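Local coordinates for rhamnosidase B (Bacillus sp., PDB 2OKX), which hydrolyses terminal alpha-L-rhamnose residues from rhamnosides, as a family 78 glycoside hydrolase, at residues G268-D274 with E298-D304; L225-V230 with N238-G244. All coordinates share one frame; numbering follows the deposited sequence.

Interaction 1: residues G268-D274 with E298-D304; sequences GSGVWVD and EHLVLVD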
# COMPACT_ATOMS: atom_id res chain seq x y z
N GLY A 268 -5.88 -17.74 -17.71
CA GLY A 268 -6.13 -17.85 -19.14
C GLY A 268 -7.52 -18.23 -19.58
O GLY A 268 -8.49 -18.08 -18.83
N SER A 269 -7.62 -18.72 -20.81
CA SER A 269 -8.89 -19.10 -21.42
C SER A 269 -9.60 -20.30 -20.81
O SER A 269 -10.80 -20.48 -21.04
CB SER A 269 -8.68 -19.36 -22.91
OG SER A 269 -7.82 -20.47 -23.12
N GLY A 270 -8.89 -21.13 -20.05
CA GLY A 270 -9.56 -22.27 -19.46
C GLY A 270 -8.67 -23.38 -18.93
O GLY A 270 -7.45 -23.25 -18.83
N VAL A 271 -9.32 -24.50 -18.59
CA VAL A 271 -8.65 -25.67 -18.05
C VAL A 271 -8.98 -26.89 -18.90
O VAL A 271 -10.14 -27.11 -19.26
CB VAL A 271 -9.09 -25.95 -16.59
CG1 VAL A 271 -8.47 -27.24 -16.09
CG2 VAL A 271 -8.69 -24.78 -15.69
N TRP A 272 -7.96 -27.67 -19.23
CA TRP A 272 -8.12 -28.88 -20.03
C TRP A 272 -7.67 -30.10 -19.22
O TRP A 272 -6.68 -30.04 -18.49
CB TRP A 272 -7.27 -28.79 -21.30
CG TRP A 272 -7.87 -27.94 -22.40
CD1 TRP A 272 -8.55 -28.37 -23.50
CD2 TRP A 272 -7.83 -26.50 -22.49
NE1 TRP A 272 -8.94 -27.31 -24.27
CE2 TRP A 272 -8.51 -26.15 -23.68
CE3 TRP A 272 -7.30 -25.49 -21.69
CZ2 TRP A 272 -8.67 -24.82 -24.08
CZ3 TRP A 272 -7.45 -24.17 -22.09
CH2 TRP A 272 -8.13 -23.84 -23.28
N VAL A 273 -8.41 -31.19 -19.36
CA VAL A 273 -8.09 -32.44 -18.67
C VAL A 273 -8.15 -33.54 -19.73
O VAL A 273 -9.20 -33.77 -20.33
CB VAL A 273 -9.10 -32.75 -17.55
CG1 VAL A 273 -8.80 -34.11 -16.93
CG2 VAL A 273 -9.02 -31.67 -16.47
N ASP A 274 -7.02 -34.21 -19.94
CA ASP A 274 -6.95 -35.27 -20.94
C ASP A 274 -7.32 -34.70 -22.31
O ASP A 274 -7.96 -35.37 -23.12
CB ASP A 274 -7.90 -36.42 -20.59
CG ASP A 274 -7.56 -37.08 -19.26
OD1 ASP A 274 -6.36 -37.26 -18.98
OD2 ASP A 274 -8.50 -37.43 -18.51
N GLU A 298 -3.68 -42.17 -14.94
CA GLU A 298 -3.04 -40.88 -15.11
C GLU A 298 -3.86 -39.93 -15.98
O GLU A 298 -4.53 -40.36 -16.92
CB GLU A 298 -1.65 -41.07 -15.74
CG GLU A 298 -0.69 -41.82 -14.85
CD GLU A 298 0.71 -41.88 -15.43
OE1 GLU A 298 1.62 -42.37 -14.73
OE2 GLU A 298 0.90 -41.44 -16.58
N HIS A 299 -3.81 -38.65 -15.64
CA HIS A 299 -4.54 -37.63 -16.39
C HIS A 299 -3.68 -36.38 -16.51
O HIS A 299 -3.09 -35.92 -15.53
CB HIS A 299 -5.85 -37.26 -15.69
CG HIS A 299 -6.77 -38.42 -15.49
ND1 HIS A 299 -6.63 -39.31 -14.45
CD2 HIS A 299 -7.86 -38.83 -16.19
CE1 HIS A 299 -7.59 -40.22 -14.51
NE2 HIS A 299 -8.35 -39.95 -15.56
N LEU A 300 -3.62 -35.83 -17.72
CA LEU A 300 -2.84 -34.63 -17.96
C LEU A 300 -3.74 -33.42 -17.78
O LEU A 300 -4.76 -33.29 -18.47
CB LEU A 300 -2.26 -34.64 -19.39
CG LEU A 300 -1.45 -33.43 -19.84
CD1 LEU A 300 -0.28 -33.19 -18.91
CD2 LEU A 300 -0.95 -33.66 -21.26
N VAL A 301 -3.38 -32.55 -16.84
CA VAL A 301 -4.17 -31.35 -16.58
C VAL A 301 -3.41 -30.17 -17.15
O VAL A 301 -2.22 -29.98 -16.86
CB VAL A 301 -4.38 -31.14 -15.07
CG1 VAL A 301 -5.21 -29.88 -14.83
CG2 VAL A 301 -5.09 -32.35 -14.48
N LEU A 302 -4.09 -29.37 -17.97
CA LEU A 302 -3.47 -28.21 -18.59
C LEU A 302 -4.28 -26.96 -18.25
O LEU A 302 -5.47 -26.89 -18.55
CB LEU A 302 -3.41 -28.41 -20.11
CG LEU A 302 -2.23 -27.82 -20.87
CD1 LEU A 302 -0.97 -28.58 -20.50
CD2 LEU A 302 -2.47 -27.92 -22.37
N VAL A 303 -3.63 -25.99 -17.62
CA VAL A 303 -4.30 -24.75 -17.26
C VAL A 303 -3.72 -23.61 -18.08
O VAL A 303 -2.52 -23.33 -18.00
CB VAL A 303 -4.10 -24.43 -15.75
CG1 VAL A 303 -4.82 -23.12 -15.40
CG2 VAL A 303 -4.62 -25.58 -14.89
N ASP A 304 -4.55 -22.96 -18.87
CA ASP A 304 -4.08 -21.84 -19.69
C ASP A 304 -3.87 -20.65 -18.76
O ASP A 304 -4.79 -20.25 -18.05
CB ASP A 304 -5.11 -21.49 -20.76
CG ASP A 304 -4.62 -20.41 -21.71
OD1 ASP A 304 -5.36 -20.07 -22.66
OD2 ASP A 304 -3.49 -19.90 -21.53
O HOH W 1 -4.24 -37.91 -20.22
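Asp304 reaches across to the turn at Gly268-Gly270, where two antiparallel strands meet at the end of their pairing. Its CB lies at the edge of the Trp272 indole, 3.8 Å from CZ3, with the carboxylate and ring planes 46° apart. Beyond it, CG stands anti to the backbone N (chi1 -175°), which carries the carboxylate past the indole to Ser269. OD1 takes the hydroxyl of Ser269 OG on its anti lone pair, at 2.5 Å, and a weak bond from Ser269 N; Tyr364 is its further partner. OD2 is bonded to Thr306, so both oxygens of this buried acid have partners, and a carboxylate suits the place because it can accept from several donors at once. The backbone of Asp304 joins in as well, its N bonding to Gly270 O. Gly270 has backbone angles that call for glycine.

From here the strands pair regularly. Trp272 and Leu302 form a hydrogen-bonded pair, with Trp272 N to Leu302 O and Leu302 N to Trp272 O both 2.7 Å and nearly straight. Val271 with Val303 and Val273 with Val301 are the non-hydrogen-bonded pairs; their branched side chains suit extended backbone. Trp272 is on the other face, its NE1 bonded to Glu369. At the far end Asp274 is held chiefly by its backbone N, which donates to Leu300 O at 2.8 Å; a water bridges its OD1 to Leu300 N, weakly at the latter. Valines thus line the sheet face turned to strands 256-262 and 288-294, while Asp304 holds one end by its carboxylate, where the donors round OD1 would favour the charged form.

Interaction 2: residues L225-V230 with N238-G244; sequences LRNQMV and NPVSYCG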
# COMPACT_ATOMS: atom_id res chain seq x y z
N LEU A 225 4.08 -17.19 -11.26
CA LEU A 225 4.07 -17.39 -12.70
C LEU A 225 4.78 -16.27 -13.45
O LEU A 225 5.35 -16.50 -14.52
CB LEU A 225 2.62 -17.52 -13.19
CG LEU A 225 1.87 -18.75 -12.70
CD1 LEU A 225 0.42 -18.71 -13.17
CD2 LEU A 225 2.57 -20.01 -13.20
N ARG A 226 4.75 -15.06 -12.90
CA ARG A 226 5.40 -13.92 -13.53
C ARG A 226 6.90 -14.16 -13.68
O ARG A 226 7.45 -14.04 -14.78
CB ARG A 226 5.16 -12.65 -12.70
CG ARG A 226 5.94 -11.41 -13.16
CD ARG A 226 5.80 -10.30 -12.12
NE ARG A 226 6.73 -9.19 -12.33
CZ ARG A 226 6.54 -8.18 -13.18
NH1 ARG A 226 7.45 -7.22 -13.29
NH2 ARG A 226 5.44 -8.14 -13.91
N ASN A 227 7.57 -14.51 -12.59
CA ASN A 227 9.00 -14.76 -12.63
C ASN A 227 9.35 -16.10 -13.30
O ASN A 227 10.46 -16.27 -13.79
CB ASN A 227 9.60 -14.69 -11.21
CG ASN A 227 9.55 -13.29 -10.61
OD1 ASN A 227 9.27 -12.30 -11.30
ND2 ASN A 227 9.85 -13.20 -9.32
N GLN A 228 8.40 -17.03 -13.31
CA GLN A 228 8.62 -18.33 -13.94
C GLN A 228 8.54 -18.25 -15.46
O GLN A 228 9.37 -18.84 -16.17
CB GLN A 228 7.61 -19.35 -13.42
CG GLN A 228 7.46 -20.61 -14.28
CD GLN A 228 8.69 -21.51 -14.29
OE1 GLN A 228 8.77 -22.47 -15.06
NE2 GLN A 228 9.66 -21.19 -13.43
N MET A 229 7.56 -17.51 -15.97
CA MET A 229 7.36 -17.36 -17.41
C MET A 229 8.23 -16.28 -18.05
O MET A 229 8.54 -16.37 -19.24
CB MET A 229 5.88 -17.06 -17.71
CG MET A 229 4.92 -18.15 -17.24
SD MET A 229 5.29 -19.78 -17.94
CE MET A 229 4.52 -19.65 -19.55
N VAL A 230 8.62 -15.27 -17.28
CA VAL A 230 9.48 -14.20 -17.78
C VAL A 230 10.53 -13.93 -16.72
O VAL A 230 10.42 -12.97 -15.95
CB VAL A 230 8.67 -12.90 -18.04
CG1 VAL A 230 9.58 -11.85 -18.67
CG2 VAL A 230 7.49 -13.19 -18.95
N ASN A 238 7.19 -3.57 -13.76
CA ASN A 238 6.25 -3.20 -14.80
C ASN A 238 5.43 -4.44 -15.12
O ASN A 238 5.89 -5.56 -14.92
CB ASN A 238 6.97 -2.76 -16.08
CG ASN A 238 7.80 -1.51 -15.88
OD1 ASN A 238 7.32 -0.51 -15.35
ND2 ASN A 238 9.05 -1.56 -16.32
N PRO A 239 4.20 -4.25 -15.60
CA PRO A 239 3.38 -5.41 -15.94
C PRO A 239 4.00 -6.14 -17.13
O PRO A 239 4.58 -5.51 -18.01
CB PRO A 239 2.04 -4.78 -16.33
CG PRO A 239 2.01 -3.51 -15.55
CD PRO A 239 3.42 -3.00 -15.67
N VAL A 240 3.91 -7.46 -17.13
CA VAL A 240 4.41 -8.24 -18.26
C VAL A 240 3.27 -9.16 -18.65
O VAL A 240 2.37 -9.42 -17.85
CB VAL A 240 5.65 -9.11 -17.91
CG1 VAL A 240 6.77 -8.24 -17.40
CG2 VAL A 240 5.28 -10.18 -16.90
N SER A 241 3.29 -9.64 -19.89
CA SER A 241 2.26 -10.57 -20.33
C SER A 241 2.99 -11.79 -20.85
O SER A 241 4.09 -11.68 -21.41
CB SER A 241 1.41 -9.95 -21.44
OG SER A 241 0.63 -8.88 -20.94
N TYR A 242 2.41 -12.96 -20.64
CA TYR A 242 3.01 -14.19 -21.12
C TYR A 242 1.94 -15.11 -21.67
O TYR A 242 0.77 -15.02 -21.30
CB TYR A 242 3.81 -14.91 -20.01
CG TYR A 242 3.12 -14.99 -18.67
CD1 TYR A 242 3.50 -14.14 -17.62
CD2 TYR A 242 2.08 -15.89 -18.44
CE1 TYR A 242 2.87 -14.20 -16.38
CE2 TYR A 242 1.45 -15.96 -17.20
CZ TYR A 242 1.84 -15.11 -16.18
OH TYR A 242 1.20 -15.16 -14.96
N CYS A 243 2.36 -15.99 -22.57
CA CYS A 243 1.47 -16.94 -23.21
C CYS A 243 1.98 -18.34 -22.90
O CYS A 243 3.14 -18.65 -23.14
CB CYS A 243 1.47 -16.70 -24.72
SG CYS A 243 0.43 -17.84 -25.65
N GLY A 244 1.11 -19.18 -22.36
CA GLY A 244 1.52 -20.53 -22.03
C GLY A 244 0.56 -21.23 -21.09
O GLY A 244 -0.54 -20.74 -20.83
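Helix 225-229 lies across strand 240-242, their axes 68° apart and 9.1 Å at closest approach, a gap that Tyr242 spans with its ring. The CG of Met229 sits over one face of that ring, 4.0 Å from its centroid, in a CH-pi contact, and Met229 CB rests on the same ring 3.6 Å from Tyr242 CG. The Met229 chain then bends at chi2 and chi3, which brings its methyl CE to Gly244 CA at 4.0 Å; a side chain at Gly244 would collide with that methyl. An unbranched, flexible thioether can bend round the ring to reach the glycine. Tyr242 CG lies between the backbone N and the carbonyl carbon (chi1 45°), and the ring rises toward the helix until its OH reaches Leu225 CB at 3.3 Å. That hydroxyl is bonded to Asp309.

Arg226 extends along the other flank, its CG anti to the backbone N and the chain straight as far as NE. NH1 and NH2 both point end-on at Asn238 O, each 2.8 Å away, with the oxygen close to the guanidinium plane. NH1 also serves His236 O and NH2 Asp309 O, while Val240 CG2 packs against NH2 at 3.6 Å. A methionine in its place would probably leave the carbonyl of Asn238 without its two donors and the turn before the strand less firmly tied to the helix. Val230 CG2 fills in beside Tyr242 CB. A buried guanidinium fits here because it satisfies backbone carbonyls of separate segments, so the contact combines an apolar, aromatic centre with a cation likely to be stabilised by neutral oxygens.

How the interactions relate
Strands 240-252 and 297-309 are neighbours in one antiparallel sheet, so interactions 1 and 2 involve adjacent strands of the same framework. Interaction 1 pairs strand 297-309 with a short strand, strand 271-273, and works mainly through backbone bonds; interaction 2 lays a helix over strand 240-252 and works through side chains, with no backbone-to-backbone hydrogen bond. Both are buried for the most part, but interaction 1 includes exposed residues at Ser269 and Glu298, whereas none that touch in interaction 2 are exposed. Their polar chemistry differs accordingly: an aspartate gathers donors in the first, an arginine gathers carbonyls in the second. Asp304 OD2 and Gly244 O lie close, without a mutual hydrogen bond; Thr306 OG1 bonds to that OD2 and to Gly244 N.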